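Local atomic coordinates of CBS domain protein (Shewanella oneidensis, PDB entry 3LHH), a protein that binds adenosine monophosphate through its paired CBS domains, here cut from a longer membrane protein of the CorC/HlyC-related family that probably also binds flavin adenine dinucleotide. Residues D58-L63 / C81-D86; K114-V119 / M139-D144. All coordinates share one frame; numbering follows the deposited sequence. Where two conformers were deposited one is given.

Contact 1: residues D58-L63 / C81-D86; sequences DLNLPL and CRNNVD
Asp58 reaches across to the backbone of Asn83 where the parallel strands 57-58 and 77-81 of the first CBS domain run out into loops. The last bridge of the strand pair joins Asp58 and Cys81, and Leu59 N closes it with a nearly straight bond to Cys81 O (2.9 Å). The Asp58 carboxylate then ties both loops together. CG stands anti to the backbone N (chi1 -171°), which carries the carboxylate carbon toward the other loop; there OD1 accepts from Asn83 N at 3.0 Å, the donor standing 39° out of the carboxylate plane. From the opposite face of that plane Asn60 N reaches the same oxygen at 2.7 Å, making an Asx turn within the type I turn Asp58-Leu61. Two N-H groups thus grip OD1 and probably fix the rotation of the carboxylate. Asp58 O takes a side-chain bond from Asn66 of helix 63-71, so the turn is held to the following helix as well. In the conformer given, one of two deposited, the Arg82 chain runs extended from CG to NE and crosses Leu59 obliquely. That leucine also touches Leu109. Its CD1 sits over the centre of one face of the Arg82 guanidinium in this conformer, with Leu59 CD1 3.8 Å from Arg82 CZ.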
ATOM      1  N   ASP A  58       7.019   8.727  -4.078  1.00 37.19           N
ATOM      2  CA  ASP A  58       8.320   8.421  -4.686  1.00 38.27           C
ATOM      3  C   ASP A  58       9.416   9.102  -3.878  1.00 36.52           C
ATOM      4  O   ASP A  58       9.480  10.328  -3.770  1.00 35.61           O
ATOM      5  CB  ASP A  58       8.350   8.866  -6.158  1.00 43.28           C
ATOM      6  CG  ASP A  58       9.596   8.374  -6.930  1.00 44.98           C
ATOM      7  OD1 ASP A  58      10.672   8.151  -6.327  1.00 39.64           O
ATOM      8  OD2 ASP A  58       9.490   8.231  -8.171  1.00 42.86           O
ATOM      9  N   LEU A  59      10.254   8.283  -3.273  1.00 32.73           N
ATOM     10  CA  LEU A  59      11.357   8.776  -2.476  1.00 37.97           C
ATOM     11  C   LEU A  59      12.360   9.552  -3.307  1.00 34.51           C
ATOM     12  O   LEU A  59      13.169  10.284  -2.751  1.00 33.15           O
ATOM     13  CB  LEU A  59      12.083   7.606  -1.814  1.00 40.37           C
ATOM     14  CG  LEU A  59      11.358   6.974  -0.647  1.00 48.69           C
ATOM     15  CD1 LEU A  59      12.195   5.841  -0.084  1.00 56.01           C
ATOM     16  CD2 LEU A  59      11.082   8.036   0.412  1.00 54.92           C
ATOM     17  N   ASN A  60      12.346   9.361  -4.628  1.00 35.86           N
ATOM     18  CA  ASN A  60      13.245  10.121  -5.510  1.00 40.69           C
ATOM     19  C   ASN A  60      12.681  11.483  -5.932  1.00 43.97           C
ATOM     20  O   ASN A  60      13.353  12.245  -6.643  1.00 43.32           O
ATOM     21  CB  ASN A  60      13.663   9.308  -6.746  1.00 41.60           C
ATOM     22  CG  ASN A  60      14.642   8.160  -6.399  1.00 51.39           C
ATOM     23  OD1 ASN A  60      14.678   7.133  -7.080  1.00 47.83           O
ATOM     24  ND2 ASN A  60      15.421   8.338  -5.337  1.00 43.75           N
ATOM     25  N   LEU A  61      11.452  11.771  -5.496  1.00 38.41           N
ATOM     26  CA  LEU A  61      10.808  13.059  -5.739  1.00 37.96           C
ATOM     27  C   LEU A  61      10.961  13.957  -4.527  1.00 36.60           C
ATOM     28  O   LEU A  61      11.199  13.464  -3.429  1.00 37.01           O
ATOM     29  CB  LEU A  61       9.324  12.893  -6.052  1.00 31.73           C
ATOM     30  CG  LEU A  61       8.964  12.190  -7.350  1.00 40.31           C
ATOM     31  CD1 LEU A  61       7.450  12.237  -7.540  1.00 31.57           C
ATOM     32  CD2 LEU A  61       9.708  12.844  -8.540  1.00 44.97           C
ATOM     33  N   PRO A  62      10.812  15.284  -4.725  1.00 40.39           N
ATOM     34  CA  PRO A  62      10.899  16.252  -3.626  1.00 35.74           C
ATOM     35  C   PRO A  62       9.800  15.998  -2.577  1.00 39.94           C
ATOM     36  O   PRO A  62       8.701  15.567  -2.938  1.00 39.88           O
ATOM     37  CB  PRO A  62      10.645  17.608  -4.321  1.00 34.41           C
ATOM     38  CG  PRO A  62      10.708  17.350  -5.763  1.00 38.87           C
ATOM     39  CD  PRO A  62      10.399  15.921  -5.990  1.00 38.58           C
ATOM     40  N   LEU A  63      10.088  16.273  -1.308  1.00 40.48           N
ATOM     41  CA  LEU A  63       9.091  16.128  -0.248  1.00 39.86           C
ATOM     42  C   LEU A  63       7.784  16.843  -0.589  1.00 40.67           C
ATOM     43  O   LEU A  63       6.708  16.344  -0.286  1.00 35.32           O
ATOM     44  CB  LEU A  63       9.616  16.649   1.082  1.00 44.84           C
ATOM     45  CG  LEU A  63       8.575  16.568   2.214  1.00 52.03           C
ATOM     46  CD1 LEU A  63       8.109  15.141   2.435  1.00 43.73           C
ATOM     47  CD2 LEU A  63       9.098  17.149   3.511  1.00 52.36           C
ATOM     48  N   CYS A  81       7.810   4.030  -3.123  1.00 35.09           N
ATOM     49  CA  CYS A  81       8.763   3.351  -3.954  1.00 39.13           C
ATOM     50  C   CYS A  81       9.895   4.293  -4.345  1.00 41.56           C
ATOM     51  O   CYS A  81       9.991   5.421  -3.839  1.00 38.31           O
ATOM     52  CB  CYS A  81       8.050   2.818  -5.191  1.00 34.70           C
ATOM     53  SG  CYS A  81       7.534   4.144  -6.275  1.00 51.97           S
ATOM     54  N   ARG A  82      10.769   3.801  -5.219  1.00 43.88           N
ATOM     55  CA  ARG A  82      11.811   4.633  -5.800  0.50 43.01           C
ATOM     56  C   ARG A  82      11.669   4.597  -7.299  1.00 37.68           C
ATOM     57  O   ARG A  82      11.720   3.533  -7.908  1.00 43.19           O
ATOM     58  CB  ARG A  82      13.197   4.156  -5.390  0.50 45.82           C
ATOM     59  CG  ARG A  82      13.550   4.481  -3.961  0.50 48.63           C
ATOM     60  CD  ARG A  82      15.043   4.392  -3.744  0.50 52.34           C
ATOM     61  NE  ARG A  82      15.367   4.188  -2.336  0.50 56.70           N
ATOM     62  CZ  ARG A  82      15.670   5.162  -1.487  0.50 53.12           C
ATOM     63  NH1 ARG A  82      15.696   6.424  -1.899  0.50 48.97           N
ATOM     64  NH2 ARG A  82      15.951   4.865  -0.225  0.50 52.49           N
ATOM     65  N   ASN A  83      11.464   5.771  -7.881  1.00 42.66           N
ATOM     66  CA  ASN A  83      11.306   5.919  -9.328  1.00 48.05           C
ATOM     67  C   ASN A  83      10.015   5.308  -9.850  1.00 45.02           C
ATOM     68  O   ASN A  83       9.256   5.957 -10.559  1.00 48.15           O
ATOM     69  CB  ASN A  83      12.511   5.330 -10.082  1.00 49.58           C
ATOM     70  CG  ASN A  83      13.831   5.885  -9.593  1.00 54.00           C
ATOM     71  OD1 ASN A  83      14.779   5.137  -9.337  1.00 57.53           O
ATOM     72  ND2 ASN A  83      13.894   7.198  -9.438  1.00 49.13           N
ATOM     73  N   ASN A  84       9.764   4.055  -9.502  1.00 43.95           N
ATOM     74  CA  ASN A  84       8.553   3.399  -9.962  1.00 43.30           C
ATOM     75  C   ASN A  84       8.112   2.325  -8.996  1.00 38.91           C
ATOM     76  O   ASN A  84       8.847   1.925  -8.099  1.00 39.51           O
ATOM     77  CB  ASN A  84       8.726   2.814 -11.376  1.00 42.05           C
ATOM     78  CG  ASN A  84       9.767   1.700 -11.426  1.00 53.35           C
ATOM     79  OD1 ASN A  84       9.517   0.579 -10.981  1.00 54.15           O
ATOM     80  ND2 ASN A  84      10.940   2.007 -11.975  1.00 51.16           N
ATOM     81  N   VAL A  85       6.904   1.848  -9.226  1.00 33.75           N
ATOM     82  CA  VAL A  85       6.211   0.954  -8.327  1.00 42.81           C
ATOM     83  C   VAL A  85       6.863  -0.436  -8.256  1.00 49.77           C
ATOM     84  O   VAL A  85       6.621  -1.198  -7.323  1.00 50.73           O
ATOM     85  CB  VAL A  85       4.727   0.907  -8.748  1.00 48.37           C
ATOM     86  CG1 VAL A  85       4.409  -0.358  -9.506  1.00 43.75           C
ATOM     87  CG2 VAL A  85       3.828   1.102  -7.556  1.00 56.79           C
ATOM     88  N   ASP A  86       7.726  -0.750  -9.220  1.00 45.97           N
ATOM     89  CA  ASP A  86       8.450  -2.024  -9.203  1.00 46.39           C
ATOM     90  C   ASP A  86       9.706  -1.959  -8.360  1.00 45.11           C
ATOM     91  O   ASP A  86      10.493  -2.899  -8.330  1.00 47.97           O
ATOM     92  CB  ASP A  86       8.764  -2.506 -10.620  1.00 50.54           C
ATOM     93  CG  ASP A  86       7.531  -3.002 -11.336  1.00 60.25           C
ATOM     94  OD1 ASP A  86       7.072  -4.116 -11.002  1.00 64.96           O
ATOM     95  OD2 ASP A  86       7.003  -2.268 -12.200  1.00 58.07           O
TER

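Contact 2: residues K114-V119 / M139-D144; sequences KNCNFV and MVFVVD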
ATOM      1  N   LYS A 114       7.239   2.359   6.593  1.00 50.93           N
ATOM      2  CA  LYS A 114       7.058   1.142   7.380  1.00 50.98           C
ATOM      3  C   LYS A 114       7.103  -0.045   6.435  1.00 48.94           C
ATOM      4  O   LYS A 114       6.879   0.110   5.225  1.00 45.54           O
ATOM      5  CB  LYS A 114       5.720   1.165   8.118  1.00 62.00           C
ATOM      6  CG  LYS A 114       5.424   2.474   8.844  1.00 74.91           C
ATOM      7  CD  LYS A 114       6.426   2.733   9.958  1.00 82.08           C
ATOM      8  CE  LYS A 114       6.212   4.094  10.602  1.00 85.46           C
ATOM      9  NZ  LYS A 114       7.200   4.341  11.693  1.00 87.36           N
ATOM     10  N   ASN A 115       7.385  -1.223   6.981  1.00 45.14           N
ATOM     11  CA  ASN A 115       7.575  -2.417   6.163  1.00 53.79           C
ATOM     12  C   ASN A 115       6.333  -2.857   5.408  1.00 48.71           C
ATOM     13  O   ASN A 115       5.222  -2.686   5.872  1.00 54.87           O
ATOM     14  CB  ASN A 115       8.083  -3.592   7.007  1.00 68.94           C
ATOM     15  CG  ASN A 115       8.223  -4.865   6.190  1.00 78.11           C
ATOM     16  OD1 ASN A 115       8.886  -4.873   5.151  1.00 80.79           O
ATOM     17  ND2 ASN A 115       7.584  -5.944   6.643  1.00 82.24           N
ATOM     18  N   CYS A 116       6.544  -3.457   4.247  1.00 59.97           N
ATOM     19  CA  CYS A 116       5.458  -3.913   3.403  1.00 58.52           C
ATOM     20  C   CYS A 116       5.642  -5.389   3.113  1.00 59.54           C
ATOM     21  O   CYS A 116       6.765  -5.842   2.874  1.00 63.58           O
ATOM     22  CB  CYS A 116       5.485  -3.141   2.084  1.00 62.65           C
ATOM     23  SG  CYS A 116       6.990  -3.420   1.099  1.00 85.19           S
ATOM     24  N   ASN A 117       4.550  -6.147   3.135  1.00 51.87           N
ATOM     25  CA  ASN A 117       4.639  -7.558   2.790  1.00 55.80           C
ATOM     26  C   ASN A 117       4.177  -7.852   1.380  1.00 49.60           C
ATOM     27  O   ASN A 117       3.231  -7.252   0.886  1.00 47.15           O
ATOM     28  CB  ASN A 117       3.892  -8.423   3.802  1.00 64.64           C
ATOM     29  CG  ASN A 117       4.629  -8.525   5.112  1.00 71.82           C
ATOM     30  OD1 ASN A 117       5.851  -8.345   5.164  1.00 72.11           O
ATOM     31  ND2 ASN A 117       3.898  -8.799   6.183  1.00 73.87           N
ATOM     32  N   PHE A 118       4.872  -8.768   0.734  1.00 45.64           N
ATOM     33  CA  PHE A 118       4.504  -9.235  -0.588  1.00 49.76           C
ATOM     34  C   PHE A 118       3.917 -10.637  -0.493  1.00 55.39           C
ATOM     35  O   PHE A 118       4.327 -11.427   0.348  1.00 54.70           O
ATOM     36  CB  PHE A 118       5.734  -9.269  -1.481  1.00 48.48           C
ATOM     37  CG  PHE A 118       6.300  -7.915  -1.776  1.00 54.40           C
ATOM     38  CD1 PHE A 118       7.177  -7.309  -0.890  1.00 58.84           C
ATOM     39  CD2 PHE A 118       5.967  -7.254  -2.948  1.00 50.17           C
ATOM     40  CE1 PHE A 118       7.709  -6.065  -1.162  1.00 62.86           C
ATOM     41  CE2 PHE A 118       6.499  -6.009  -3.239  1.00 56.77           C
ATOM     42  CZ  PHE A 118       7.369  -5.407  -2.340  1.00 63.78           C
ATOM     43  N   VAL A 119       2.959 -10.936  -1.361  1.00 51.43           N
ATOM     44  CA  VAL A 119       2.422 -12.278  -1.465  1.00 50.75           C
ATOM     45  C   VAL A 119       2.245 -12.667  -2.927  1.00 51.71           C
ATOM     46  O   VAL A 119       2.037 -11.803  -3.777  1.00 55.75           O
ATOM     47  CB  VAL A 119       1.086 -12.380  -0.751  1.00 51.97           C
ATOM     48  CG1 VAL A 119       1.270 -12.083   0.736  1.00 45.52           C
ATOM     49  CG2 VAL A 119       0.078 -11.437  -1.395  1.00 46.10           C
HETATM   50  N   MSE A 139      -2.424  -3.453   4.468  1.00 36.44           N
HETATM   51  CA  MSE A 139      -2.157  -3.472   3.034  1.00 42.61           C
HETATM   52  C   MSE A 139      -1.082  -4.515   2.687  1.00 41.95           C
HETATM   53  O   MSE A 139      -0.064  -4.599   3.365  1.00 42.07           O
HETATM   54  CB  MSE A 139      -1.683  -2.068   2.653  1.00 38.20           C
HETATM   55  CG  MSE A 139      -1.274  -1.837   1.234  1.00 45.68           C
HETATM   56 SE   MSE A 139      -0.964   0.099   0.970  0.70 47.34          SE
HETATM   57  CE  MSE A 139      -2.797   0.750   1.117  1.00 39.37           C
ATOM     58  N   VAL A 140      -1.317  -5.326   1.658  1.00 41.74           N
ATOM     59  CA  VAL A 140      -0.298  -6.260   1.164  0.50 41.14           C
ATOM     60  C   VAL A 140      -0.133  -6.096  -0.343  1.00 41.49           C
ATOM     61  O   VAL A 140      -1.091  -5.763  -1.055  1.00 41.04           O
ATOM     62  CB  VAL A 140      -0.632  -7.742   1.460  0.50 44.27           C
ATOM     63  CG1 VAL A 140      -0.775  -7.994   2.960  0.50 35.63           C
ATOM     64  CG2 VAL A 140      -1.889  -8.158   0.716  0.50 48.71           C
ATOM     65  N   PHE A 141       1.087  -6.314  -0.822  1.00 39.04           N
ATOM     66  CA  PHE A 141       1.383  -6.237  -2.246  1.00 37.74           C
ATOM     67  C   PHE A 141       1.364  -7.624  -2.879  1.00 45.56           C
ATOM     68  O   PHE A 141       1.855  -8.594  -2.305  1.00 48.77           O
ATOM     69  CB  PHE A 141       2.734  -5.565  -2.478  1.00 34.33           C
ATOM     70  CG  PHE A 141       2.798  -4.149  -1.973  1.00 50.52           C
ATOM     71  CD1 PHE A 141       1.907  -3.187  -2.436  1.00 44.22           C
ATOM     72  CD2 PHE A 141       3.752  -3.771  -1.042  1.00 58.38           C
ATOM     73  CE1 PHE A 141       1.964  -1.883  -1.963  1.00 50.64           C
ATOM     74  CE2 PHE A 141       3.817  -2.462  -0.578  1.00 58.74           C
ATOM     75  CZ  PHE A 141       2.922  -1.524  -1.030  1.00 54.01           C
ATOM     76  N   VAL A 142       0.804  -7.701  -4.076  1.00 43.49           N
ATOM     77  CA  VAL A 142       0.675  -8.953  -4.788  1.00 43.98           C
ATOM     78  C   VAL A 142       1.562  -8.972  -6.035  1.00 48.41           C
ATOM     79  O   VAL A 142       1.538  -8.031  -6.830  1.00 49.34           O
ATOM     80  CB  VAL A 142      -0.782  -9.173  -5.198  1.00 41.42           C
ATOM     81  CG1 VAL A 142      -0.936 -10.513  -5.905  1.00 48.11           C
ATOM     82  CG2 VAL A 142      -1.690  -9.098  -3.965  1.00 38.06           C
ATOM     83  N   VAL A 143       2.347 -10.037  -6.194  1.00 46.37           N
ATOM     84  CA  VAL A 143       3.234 -10.180  -7.351  1.00 54.75           C
ATOM     85  C   VAL A 143       2.848 -11.402  -8.177  1.00 56.54           C
ATOM     86  O   VAL A 143       2.253 -12.342  -7.648  1.00 60.43           O
ATOM     87  CB  VAL A 143       4.720 -10.333  -6.932  1.00 48.92           C
ATOM     88  CG1 VAL A 143       5.129  -9.189  -6.016  1.00 49.42           C
ATOM     89  CG2 VAL A 143       4.945 -11.685  -6.240  1.00 52.11           C
ATOM     90  N   ASP A 144       3.181 -11.389  -9.468  1.00 53.82           N
ATOM     91  CA  ASP A 144       2.978 -12.565 -10.319  1.00 54.97           C
ATOM     92  C   ASP A 144       4.184 -13.504 -10.257  1.00 63.58           C
ATOM     93  O   ASP A 144       5.065 -13.347  -9.408  1.00 62.38           O
ATOM     94  CB  ASP A 144       2.631 -12.180 -11.772  1.00 58.23           C
ATOM     95  CG  ASP A 144       3.728 -11.351 -12.458  1.00 63.72           C
ATOM     96  OD1 ASP A 144       4.914 -11.426 -12.051  1.00 56.30           O
ATOM     97  OD2 ASP A 144       3.392 -10.625 -13.423  1.00 66.47           O
TER
HETATM   98  O   HOH W   1       2.204  -5.490   4.491  1.00 55.15           O
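The parallel strand pair of the beta-alpha-beta unit in the second CBS domain, strands 117-120 and 139-143 joined through helix 125-135, is held here by three backbone bonds. Phe141 lies at its middle: its N gives to Asn117 O (2.9 Å) and its O accepts from Val119 N (2.8 Å). Val143 N continues the pattern to Val119 O at 3.0 Å. Before the strands close up, a water bridges the gap, accepting from Asn117 N and donating to Met139 O. Met139, present as selenomethionine, touches the bound AMP at the start of strand 139-143. Phe118 and Phe141 share one face of the sheet. Their rings meet obliquely, planes 43° apart, with Phe141 CD2 over one face of the Phe118 ring toward its rim. Phe118 CD2 also touches Val143 CG1 at 3.7 Å. Cys116 meets the Phe141 ring at its edge, SG near the ring plane and 4.9 Å from its centroid. An alanine in place of Phe141 would probably open a gap beside Cys116 and leave Phe118 without the ring under its face. On the other face, Val119 CG2, set between its backbone N and carbonyl carbon, rests on Val142 CG2 at 3.9 Å. Helix 125-135 packs on the valine face through His131 and Phe132, while Met88 and Ile91 of strand 88-93 and Leu149 and Leu152 of strand 149-154 also touch Phe141.

Overall arrangement
The two contacts belong to different CBS domains, follow one another along the chain and do not touch, their centres about 17 Å apart. Each starts from a parallel strand pair, but contact 1 catches the pair where it ends and contact 2 along its length. Contact 1 is partly buried and largely polar: a carboxylate holding backbone N-H groups, with exposed asparagines and an arginine around it. Contact 2 is buried and mostly apolar, its backbone bonds flanked by aromatic and valine side chains. Strand 88-93 relates them, since Met88 touches Cys81 of contact 1 and Phe141 of contact 2. Contact 2 includes an AMP-pocket residue; the side chain of Cys81 in contact 1 is about 11 Å from the nucleotide.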